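Local coordinates for catechol 1,2 dioxygenase (Acinetobacter radioresistens, PDB 2XSU), which probably catalyses the iron(III)-dependent intradiol cleavage of catechol by O2 to cis,cis-muconate, the first step of a branch of the beta-ketoadipate pathway, at residues A[138-143]-A[188-193]; A[153-158]-A[182-187]; A[228-233]-A[289-294]; A[266-271]-A[283-288]. The protein carries 1 engineered substitution. All blocks are in the same frame, centred on the assembly; numbering follows the deposited sequence.

Contact 1 (A[138-143]-A[188-193]); sequences IIEGTV and NGKYVA
In Tyr191, chi1 of 76° sets CG between the backbone N and the carbonyl carbon, and from there the ring lies over Gly141. Gly141 N is 3.5 Å above the ring plane toward the rim, and Tyr191 CE2 is 3.5 Å from Gly141 CA; with no side chain, the glycine lets the ring lie directly on the backbone. At the far end of the ring, Ile139 CG2 comes obliquely to Tyr191 OH at 3.7 Å. On the other face of the sheet, Lys190 bends at chi2, chi3 and chi4, passing CD 3.1 Å from Thr142 OG1. Its NZ forms a long salt bridge with Glu140 OE2 (3.4 Å), weak as a hydrogen bond; OE1 of the same carboxylate is held by His286 and Arg278. Strands 136-145 and 190-196 pair antiparallel here, within the beta-sandwich of the intradiol dioxygenases, and Val143 N bonds to Gly189 O (2.8 Å) in the turn before strand 190-196. Tyr191 OH bonds to Phe289 O, which would fix the ring's far end. The two faces thus differ in chemistry: a buried aromatic over bare glycine backbone on one, a partly exposed charge network on the other.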
# COMPACT_ATOMS: atom_id res chain seq x y z
N ILE A 138 -37.99 -9.40 -8.43
CA ILE A 138 -37.94 -10.78 -7.94
C ILE A 138 -36.85 -11.53 -8.69
O ILE A 138 -36.81 -11.51 -9.96
CB ILE A 138 -39.29 -11.49 -8.13
CG1 ILE A 138 -40.31 -10.88 -7.17
CG2 ILE A 138 -39.11 -13.02 -7.95
CD1 ILE A 138 -41.77 -11.36 -7.35
N ILE A 139 -35.96 -12.16 -7.93
CA ILE A 139 -34.94 -13.04 -8.49
C ILE A 139 -35.27 -14.43 -8.06
O ILE A 139 -35.54 -14.67 -6.87
CB ILE A 139 -33.52 -12.75 -7.93
CG1 ILE A 139 -33.20 -11.26 -8.05
CG2 ILE A 139 -32.49 -13.61 -8.61
CD1 ILE A 139 -31.94 -10.85 -7.28
N GLU A 140 -35.26 -15.38 -8.99
CA GLU A 140 -35.40 -16.78 -8.60
C GLU A 140 -34.62 -17.74 -9.44
O GLU A 140 -34.21 -17.41 -10.57
CB GLU A 140 -36.85 -17.22 -8.45
CG GLU A 140 -37.65 -17.33 -9.69
CD GLU A 140 -39.16 -17.44 -9.38
OE1 GLU A 140 -39.97 -17.04 -10.21
OE2 GLU A 140 -39.55 -17.91 -8.29
N GLY A 141 -34.32 -18.89 -8.85
CA GLY A 141 -33.53 -19.89 -9.54
C GLY A 141 -33.55 -21.21 -8.83
O GLY A 141 -34.00 -21.31 -7.69
N THR A 142 -33.04 -22.22 -9.53
CA THR A 142 -32.84 -23.55 -9.00
C THR A 142 -31.34 -23.81 -8.95
O THR A 142 -30.61 -23.45 -9.90
CB THR A 142 -33.54 -24.58 -9.91
OG1 THR A 142 -34.93 -24.23 -10.05
CG2 THR A 142 -33.42 -26.02 -9.34
N VAL A 143 -30.88 -24.45 -7.88
CA VAL A 143 -29.48 -24.84 -7.76
C VAL A 143 -29.40 -26.35 -8.03
O VAL A 143 -30.09 -27.13 -7.38
CB VAL A 143 -28.88 -24.49 -6.38
CG1 VAL A 143 -27.40 -24.92 -6.28
CG2 VAL A 143 -29.04 -22.97 -6.10
N ASN A 188 -37.15 -28.30 -3.39
CA ASN A 188 -37.13 -28.34 -4.86
C ASN A 188 -35.87 -27.69 -5.46
O ASN A 188 -35.78 -27.53 -6.69
CB ASN A 188 -38.42 -27.70 -5.43
CG ASN A 188 -39.70 -28.37 -4.88
OD1 ASN A 188 -40.61 -27.69 -4.39
ND2 ASN A 188 -39.75 -29.68 -4.93
N GLY A 189 -34.90 -27.39 -4.60
CA GLY A 189 -33.63 -26.75 -5.01
C GLY A 189 -33.81 -25.28 -5.32
O GLY A 189 -32.93 -24.67 -5.93
N LYS A 190 -34.94 -24.70 -4.91
CA LYS A 190 -35.29 -23.33 -5.29
C LYS A 190 -34.93 -22.28 -4.26
O LYS A 190 -34.99 -22.53 -3.04
CB LYS A 190 -36.79 -23.22 -5.58
CG LYS A 190 -37.28 -23.87 -6.88
CD LYS A 190 -37.02 -22.98 -8.15
CE LYS A 190 -37.37 -21.47 -7.99
NZ LYS A 190 -38.84 -21.20 -7.83
N TYR A 191 -34.50 -21.10 -4.74
CA TYR A 191 -34.46 -19.89 -3.95
C TYR A 191 -35.29 -18.78 -4.62
O TYR A 191 -35.40 -18.72 -5.85
CB TYR A 191 -33.00 -19.42 -3.69
CG TYR A 191 -32.37 -18.76 -4.91
CD1 TYR A 191 -32.37 -17.37 -5.02
CD2 TYR A 191 -31.83 -19.52 -5.94
CE1 TYR A 191 -31.83 -16.72 -6.19
CE2 TYR A 191 -31.27 -18.91 -7.09
CZ TYR A 191 -31.28 -17.52 -7.19
OH TYR A 191 -30.75 -16.91 -8.31
N VAL A 192 -35.84 -17.89 -3.81
CA VAL A 192 -36.54 -16.71 -4.30
C VAL A 192 -36.13 -15.54 -3.43
O VAL A 192 -36.21 -15.59 -2.19
CB VAL A 192 -38.10 -16.87 -4.20
CG1 VAL A 192 -38.82 -15.61 -4.68
CG2 VAL A 192 -38.57 -18.09 -4.96
N ALA A 193 -35.67 -14.47 -4.09
CA ALA A 193 -35.42 -13.22 -3.43
C ALA A 193 -36.36 -12.13 -3.94
O ALA A 193 -36.44 -11.86 -5.14
CB ALA A 193 -33.95 -12.79 -3.64

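Contact 2 (A[153-158]-A[182-187]); sequences GAKVEV and TILTDV
Thr185 OG1 accepts a hydrogen bond from Ala154 N at 3.0 Å, bent to 135° at the hydrogen, while Thr185 N donates to Ala154 O at 2.9 Å. The residue therefore meets Ala154 with both side chain and backbone. A chi1 of 56° turns OG1 to Ala154 N, and the same oxygen is hydrogen-bonded to Ile151 O. Gly153 N binds Thr185 O from well above the carbonyl plane, 42° out of it, where the chain turns into strand 155-158 with a positive phi at Gly153. Beyond this end, Val156 and Ile183 exchange two backbone bonds as an antiparallel pair.

Over the face bearing Lys155, Glu157, Thr182 and Leu184, Thr182 CG2 lies against the extended lysine chain, 3.5 Å from Lys155 CG, and Leu184 CD2 comes to 4.1 Å from that CG. Thr182 and Glu157 lie side by side; a water links them, 2.7 Å from Thr182 OG1 and donating to Glu157 OE1, which also bonds to Tyr112 OH. On the Val156 side, its CG2 meets CG2 of Thr185, just past the strand, with the side chains at about a right angle.

Farther out, Val143 of strand 136-145 packs on Ala154, Val156 and Thr185, and Tyr228 of the neighbouring strand 221-231 touches Val156. Such antiparallel pairing belongs to the beta-sandwich core known from intradiol dioxygenases.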
# COMPACT_ATOMS: atom_id res chain seq x y z
N GLY A 153 -30.80 -27.36 0.39
CA GLY A 153 -29.97 -26.88 1.49
C GLY A 153 -28.69 -26.17 1.07
O GLY A 153 -27.85 -25.85 1.92
N ALA A 154 -28.55 -25.89 -0.22
CA ALA A 154 -27.45 -25.07 -0.71
C ALA A 154 -27.58 -23.65 -0.15
O ALA A 154 -28.70 -23.12 -0.06
CB ALA A 154 -27.43 -25.04 -2.23
N LYS A 155 -26.46 -23.07 0.24
CA LYS A 155 -26.42 -21.73 0.83
C LYS A 155 -26.21 -20.68 -0.27
O LYS A 155 -25.13 -20.60 -0.85
CB LYS A 155 -25.27 -21.69 1.82
CG LYS A 155 -25.24 -20.52 2.72
CD LYS A 155 -24.22 -20.76 3.83
CE LYS A 155 -23.98 -19.50 4.64
NZ LYS A 155 -23.12 -19.74 5.85
N VAL A 156 -27.25 -19.89 -0.56
CA VAL A 156 -27.20 -18.86 -1.62
C VAL A 156 -27.06 -17.52 -0.92
O VAL A 156 -28.01 -17.04 -0.29
CB VAL A 156 -28.45 -18.90 -2.52
CG1 VAL A 156 -28.37 -17.79 -3.61
CG2 VAL A 156 -28.59 -20.29 -3.16
N GLU A 157 -25.87 -16.91 -1.01
CA GLU A 157 -25.63 -15.63 -0.36
C GLU A 157 -25.65 -14.56 -1.41
O GLU A 157 -24.91 -14.66 -2.38
CB GLU A 157 -24.27 -15.63 0.35
CG GLU A 157 -24.16 -16.70 1.42
CD GLU A 157 -22.86 -16.58 2.18
OE1 GLU A 157 -22.69 -15.56 2.89
OE2 GLU A 157 -22.03 -17.53 2.07
N VAL A 158 -26.51 -13.55 -1.22
CA VAL A 158 -26.66 -12.45 -2.21
C VAL A 158 -26.46 -11.09 -1.55
O VAL A 158 -26.86 -10.86 -0.39
CB VAL A 158 -28.02 -12.52 -2.96
CG1 VAL A 158 -28.00 -13.64 -3.99
CG2 VAL A 158 -29.15 -12.77 -1.98
N THR A 182 -28.87 -14.47 3.20
CA THR A 182 -28.51 -15.84 2.92
C THR A 182 -29.82 -16.61 2.82
O THR A 182 -30.63 -16.58 3.76
CB THR A 182 -27.66 -16.44 4.06
OG1 THR A 182 -26.43 -15.72 4.14
CG2 THR A 182 -27.38 -17.94 3.82
N ILE A 183 -29.98 -17.32 1.71
CA ILE A 183 -31.19 -18.12 1.43
C ILE A 183 -30.76 -19.59 1.25
O ILE A 183 -29.93 -19.91 0.41
CB ILE A 183 -31.95 -17.67 0.16
CG1 ILE A 183 -32.25 -16.18 0.18
CG2 ILE A 183 -33.28 -18.46 0.03
CD1 ILE A 183 -32.75 -15.63 -1.19
N LEU A 184 -31.35 -20.50 2.04
CA LEU A 184 -31.04 -21.92 1.84
C LEU A 184 -32.03 -22.50 0.86
O LEU A 184 -33.23 -22.30 1.01
CB LEU A 184 -31.09 -22.71 3.17
CG LEU A 184 -30.24 -22.17 4.32
CD1 LEU A 184 -30.52 -22.94 5.65
CD2 LEU A 184 -28.75 -22.23 3.95
N THR A 185 -31.55 -23.21 -0.16
CA THR A 185 -32.48 -23.74 -1.18
C THR A 185 -33.45 -24.74 -0.52
O THR A 185 -33.08 -25.46 0.42
CB THR A 185 -31.80 -24.40 -2.37
OG1 THR A 185 -30.94 -25.43 -1.91
CG2 THR A 185 -30.94 -23.35 -3.17
N ASP A 186 -34.68 -24.74 -1.02
CA ASP A 186 -35.74 -25.56 -0.43
C ASP A 186 -35.70 -26.99 -0.99
O ASP A 186 -34.76 -27.37 -1.70
CB ASP A 186 -37.11 -24.89 -0.63
CG ASP A 186 -37.52 -24.78 -2.10
OD1 ASP A 186 -37.08 -25.56 -2.97
OD2 ASP A 186 -38.36 -23.90 -2.39
N VAL A 187 -36.73 -27.77 -0.67
CA VAL A 187 -36.82 -29.16 -1.12
C VAL A 187 -36.82 -29.36 -2.65
O VAL A 187 -36.49 -30.44 -3.15
CB VAL A 187 -38.05 -29.88 -0.46
CG1 VAL A 187 -39.35 -29.35 -1.03
CG2 VAL A 187 -37.94 -31.38 -0.66
O HOH W 1 -24.82 -13.81 3.13

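Contact 3 (A[228-233]-A[289-294]); sequences YFVSAP and FNVELV
Side-chain packing alone joins 228-233 to 289-294, across the buried interior between strand 221-231 and the later part of strand 284-293. The backbones stay well apart, with Val230 CA 8.2 Å from Val291 CA, and their end-to-end directions differ by 38°. The tightest meeting is aromatic: Phe289 CE2 and CD2 lie over one face of the Tyr228 ring, CE2 3.8 Å above its centre. Phe289 CD2 is closer to the phenol end, 3.4 Å from Tyr228 CZ. The ring planes are turned 52° from each other, an oblique pairing in which the two side chains slide past each other in opposite directions. In the beta-sandwich core of an intradiol dioxygenase, this is packing between facing layers, close to the iron ligand His227 that precedes Tyr228 in sequence. Val230 continues the apolar seam with both branches: CG1, anti to its backbone N (chi1 -173°), touches Leu293 CD1 and CD2, each at 4.0 Å, while CG2 meets Val291 CG1. Farther along, Leu293 CD1 also reaches Ala232 CB at 4.2 Å. Leu238 of strand 238-244 packs on both Val291 and Leu293, and Phe242 meets the Phe289 ring. Tyr228 OH is hydrogen-bonded to Tyr191 OH.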
# COMPACT_ATOMS: atom_id res chain seq x y z
N TYR A 228 -23.12 -13.16 -5.77
CA TYR A 228 -23.45 -14.47 -5.20
C TYR A 228 -22.24 -15.19 -4.63
O TYR A 228 -21.20 -15.27 -5.30
CB TYR A 228 -24.00 -15.39 -6.29
CG TYR A 228 -25.41 -15.15 -6.73
CD1 TYR A 228 -25.74 -14.03 -7.50
CD2 TYR A 228 -26.42 -16.10 -6.43
CE1 TYR A 228 -27.06 -13.83 -7.92
CE2 TYR A 228 -27.74 -15.91 -6.88
CZ TYR A 228 -28.04 -14.76 -7.62
OH TYR A 228 -29.31 -14.53 -8.06
N PHE A 229 -22.37 -15.74 -3.42
CA PHE A 229 -21.62 -16.96 -3.03
C PHE A 229 -22.63 -18.11 -3.02
O PHE A 229 -23.71 -17.97 -2.44
CB PHE A 229 -21.05 -16.90 -1.60
CG PHE A 229 -19.88 -15.98 -1.40
CD1 PHE A 229 -18.77 -15.99 -2.27
CD2 PHE A 229 -19.84 -15.13 -0.28
CE1 PHE A 229 -17.67 -15.14 -2.05
CE2 PHE A 229 -18.74 -14.31 -0.06
CZ PHE A 229 -17.65 -14.30 -0.95
N VAL A 230 -22.29 -19.25 -3.62
CA VAL A 230 -23.15 -20.44 -3.53
C VAL A 230 -22.29 -21.59 -3.03
O VAL A 230 -21.22 -21.86 -3.56
CB VAL A 230 -23.85 -20.79 -4.87
CG1 VAL A 230 -24.89 -21.96 -4.65
CG2 VAL A 230 -24.57 -19.54 -5.46
N SER A 231 -22.75 -22.28 -1.98
CA SER A 231 -21.97 -23.39 -1.42
C SER A 231 -22.91 -24.50 -0.99
O SER A 231 -24.07 -24.23 -0.68
CB SER A 231 -21.10 -22.92 -0.25
OG SER A 231 -21.86 -22.37 0.83
N ALA A 232 -22.40 -25.74 -0.95
CA ALA A 232 -23.19 -26.90 -0.50
C ALA A 232 -22.26 -28.06 -0.19
O ALA A 232 -21.25 -28.22 -0.87
CB ALA A 232 -24.18 -27.31 -1.54
N PRO A 233 -22.59 -28.88 0.82
CA PRO A 233 -21.73 -30.04 1.10
C PRO A 233 -21.54 -30.92 -0.11
O PRO A 233 -22.51 -31.26 -0.81
CB PRO A 233 -22.52 -30.81 2.17
CG PRO A 233 -23.32 -29.77 2.85
CD PRO A 233 -23.66 -28.71 1.82
N PHE A 289 -32.16 -16.68 -12.43
CA PHE A 289 -30.75 -17.02 -12.40
C PHE A 289 -30.55 -18.40 -11.73
O PHE A 289 -30.53 -18.52 -10.48
CB PHE A 289 -29.96 -15.91 -11.70
CG PHE A 289 -28.46 -16.10 -11.77
CD1 PHE A 289 -27.78 -15.95 -12.98
CD2 PHE A 289 -27.72 -16.39 -10.60
CE1 PHE A 289 -26.37 -16.11 -13.04
CE2 PHE A 289 -26.32 -16.56 -10.66
CZ PHE A 289 -25.66 -16.42 -11.88
N ASN A 290 -30.45 -19.43 -12.57
CA ASN A 290 -30.15 -20.78 -12.11
C ASN A 290 -28.66 -20.95 -11.90
O ASN A 290 -27.83 -20.25 -12.55
CB ASN A 290 -30.68 -21.82 -13.11
CG ASN A 290 -32.15 -21.68 -13.34
OD1 ASN A 290 -32.93 -21.53 -12.38
ND2 ASN A 290 -32.56 -21.69 -14.61
N VAL A 291 -28.31 -21.81 -10.97
CA VAL A 291 -26.92 -22.05 -10.63
C VAL A 291 -26.62 -23.54 -10.74
O VAL A 291 -27.34 -24.36 -10.18
CB VAL A 291 -26.58 -21.57 -9.22
CG1 VAL A 291 -25.15 -21.92 -8.87
CG2 VAL A 291 -26.76 -20.04 -9.12
N GLU A 292 -25.55 -23.85 -11.45
CA GLU A 292 -25.05 -25.23 -11.54
C GLU A 292 -23.71 -25.34 -10.82
O GLU A 292 -22.74 -24.62 -11.14
CB GLU A 292 -24.92 -25.61 -13.01
CG GLU A 292 -24.30 -26.95 -13.32
CD GLU A 292 -24.22 -27.20 -14.83
OE1 GLU A 292 -25.28 -27.41 -15.46
OE2 GLU A 292 -23.10 -27.14 -15.38
N LEU A 293 -23.66 -26.23 -9.84
CA LEU A 293 -22.45 -26.48 -9.05
C LEU A 293 -21.74 -27.75 -9.51
O LEU A 293 -22.38 -28.73 -9.94
CB LEU A 293 -22.79 -26.60 -7.56
CG LEU A 293 -23.43 -25.38 -6.88
CD1 LEU A 293 -23.75 -25.72 -5.42
CD2 LEU A 293 -22.48 -24.19 -6.97
N VAL A 294 -20.42 -27.72 -9.42
CA VAL A 294 -19.56 -28.86 -9.80
C VAL A 294 -19.26 -29.68 -8.54
O VAL A 294 -19.00 -29.13 -7.47
CB VAL A 294 -18.25 -28.35 -10.46
CG1 VAL A 294 -17.30 -29.51 -10.81
CG2 VAL A 294 -18.57 -27.53 -11.73

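Contact 4 (A[266-271]-A[283-288]); sequences ATDVTD and PFKHIT
His286 O is gripped twice by Thr267, whose backbone N and side-chain OG1 donate to it at 2.9 and 3.1 Å from opposite faces of the carbonyl plane. A chi1 of 70° swings OG1 of Thr267 round to the oxygen, and it lies alongside His286 CB as well. The two segments form an antiparallel strand pair, 263-269 with 284-293, joined through helix 272-277 at the surface of the beta-sandwich domain. Further backbone bonds join His286 N to Thr267 O and pair Val269 with Phe284 in both directions.

On the face bearing Asp268 and Lys285, the two side chains lie side by side and close a salt bridge, Lys285 NZ to Asp268 OD1 2.9 Å. The lysine meets the carboxylate on its syn side, 23° out of plane, and its charge has a second partner in Asp135. A water donates to the same OD1 at 2.6 Å and weakly to Phe284 O, so OD1 receives two donors on this solvent-facing side.

On the other face, which bears Thr267, Val269, Phe284 and His286, the valine sits over the Phe284 ring. The end of the His286 side chain leads away from segment 266-271, toward Glu140. Beyond the paired strands, Asp271 caps the start of helix 272-277, while Pro283 and Phe284 pack against Ile275 of that helix. The valine's approach is a CH-pi contact, Val269 CB standing 3.8 Å from the centroid of the Phe284 ring and 18° off the ring normal.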
# COMPACT_ATOMS: atom_id res chain seq x y z
N ALA A 266 -33.93 -8.73 -17.46
CA ALA A 266 -35.00 -8.40 -16.50
C ALA A 266 -36.29 -8.34 -17.29
O ALA A 266 -36.45 -7.47 -18.16
CB ALA A 266 -34.71 -7.08 -15.84
N THR A 267 -37.21 -9.25 -17.01
CA THR A 267 -38.50 -9.23 -17.67
C THR A 267 -39.49 -8.36 -16.89
O THR A 267 -39.34 -8.15 -15.67
CB THR A 267 -39.02 -10.64 -17.88
OG1 THR A 267 -39.38 -11.20 -16.62
CG2 THR A 267 -37.94 -11.51 -18.52
N ASP A 268 -40.49 -7.81 -17.59
CA ASP A 268 -41.47 -6.93 -16.95
C ASP A 268 -42.74 -7.72 -16.73
O ASP A 268 -43.22 -8.40 -17.64
CB ASP A 268 -41.78 -5.72 -17.85
CG ASP A 268 -40.79 -4.58 -17.67
OD1 ASP A 268 -40.91 -3.83 -16.66
OD2 ASP A 268 -39.93 -4.39 -18.57
N VAL A 269 -43.26 -7.67 -15.51
CA VAL A 269 -44.52 -8.36 -15.18
C VAL A 269 -45.55 -7.29 -14.87
O VAL A 269 -45.46 -6.61 -13.87
CB VAL A 269 -44.36 -9.37 -14.02
CG1 VAL A 269 -45.69 -10.13 -13.78
CG2 VAL A 269 -43.24 -10.38 -14.31
N THR A 270 -46.53 -7.14 -15.77
CA THR A 270 -47.62 -6.16 -15.62
C THR A 270 -48.97 -6.86 -15.43
O THR A 270 -49.96 -6.21 -15.07
CB THR A 270 -47.70 -5.25 -16.87
OG1 THR A 270 -47.73 -6.06 -18.06
CG2 THR A 270 -46.48 -4.32 -16.93
N ASP A 271 -48.99 -8.17 -15.67
CA ASP A 271 -50.19 -9.01 -15.57
C ASP A 271 -50.80 -8.99 -14.17
O ASP A 271 -50.14 -9.40 -13.19
CB ASP A 271 -49.84 -10.44 -15.96
CG ASP A 271 -51.03 -11.38 -15.92
OD1 ASP A 271 -51.96 -11.21 -16.75
OD2 ASP A 271 -51.05 -12.29 -15.06
N PRO A 283 -46.63 -3.39 -11.23
CA PRO A 283 -45.69 -4.16 -12.02
C PRO A 283 -44.32 -4.29 -11.36
O PRO A 283 -43.90 -3.40 -10.61
CB PRO A 283 -45.58 -3.33 -13.29
CG PRO A 283 -46.98 -2.89 -13.51
CD PRO A 283 -47.52 -2.59 -12.11
N PHE A 284 -43.66 -5.40 -11.64
CA PHE A 284 -42.31 -5.62 -11.12
C PHE A 284 -41.42 -6.21 -12.21
O PHE A 284 -41.89 -6.60 -13.30
CB PHE A 284 -42.34 -6.54 -9.87
CG PHE A 284 -42.95 -7.90 -10.10
CD1 PHE A 284 -42.15 -9.01 -10.32
CD2 PHE A 284 -44.34 -8.08 -10.11
CE1 PHE A 284 -42.67 -10.26 -10.55
CE2 PHE A 284 -44.89 -9.35 -10.33
CZ PHE A 284 -44.06 -10.44 -10.55
N LYS A 285 -40.13 -6.27 -11.92
CA LYS A 285 -39.17 -6.90 -12.79
C LYS A 285 -38.87 -8.27 -12.26
O LYS A 285 -38.91 -8.48 -11.03
CB LYS A 285 -37.88 -6.08 -12.84
CG LYS A 285 -38.08 -4.64 -13.34
CD LYS A 285 -38.13 -4.56 -14.83
CE LYS A 285 -37.91 -3.12 -15.26
NZ LYS A 285 -39.12 -2.28 -14.97
N HIS A 286 -38.60 -9.19 -13.18
CA HIS A 286 -38.29 -10.57 -12.83
C HIS A 286 -37.02 -11.10 -13.51
O HIS A 286 -36.87 -11.01 -14.73
CB HIS A 286 -39.48 -11.48 -13.16
CG HIS A 286 -39.29 -12.89 -12.71
ND1 HIS A 286 -38.55 -13.81 -13.42
CD2 HIS A 286 -39.74 -13.55 -11.61
CE1 HIS A 286 -38.55 -14.97 -12.79
NE2 HIS A 286 -39.29 -14.84 -11.69
N ILE A 287 -36.12 -11.68 -12.71
CA ILE A 287 -34.91 -12.30 -13.24
C ILE A 287 -34.83 -13.75 -12.80
O ILE A 287 -35.05 -14.06 -11.62
CB ILE A 287 -33.65 -11.52 -12.80
CG1 ILE A 287 -33.61 -10.20 -13.57
CG2 ILE A 287 -32.37 -12.37 -13.01
CD1 ILE A 287 -32.53 -9.24 -13.12
N THR A 288 -34.56 -14.64 -13.77
CA THR A 288 -34.22 -16.02 -13.49
C THR A 288 -32.71 -16.17 -13.52
O THR A 288 -32.06 -15.82 -14.52
CB THR A 288 -34.87 -17.00 -14.53
OG1 THR A 288 -36.30 -16.86 -14.49
CG2 THR A 288 -34.51 -18.48 -14.22
O HOH W 2 -42.63 -3.85 -14.72

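In the fold
All four contacts belong to one mixed sheet system. Contacts 1 and 2 touch through Val143 CG2 and Thr185 CG2, 3.5 Å apart, with contact 2 nested inside the loop that contact 1 closes. Strand 284-293 serves contacts 3 and 4, whose centres lie about 23 Å apart, and runs beside strand 136-145 of contact 1. The Tyr191 hydroxyl ties contact 1 to contact 3, its OH 2.7 Å from Phe289 O; Glu140 OE1 and His286 NE2, 2.7 Å apart, join contacts 1 and 4. The iron(III), bound by Tyr167, Tyr201, His225 and His227, lies about 10 Å from the Tyr228 side chain and about 13 Å from those of Ile139 and Glu157.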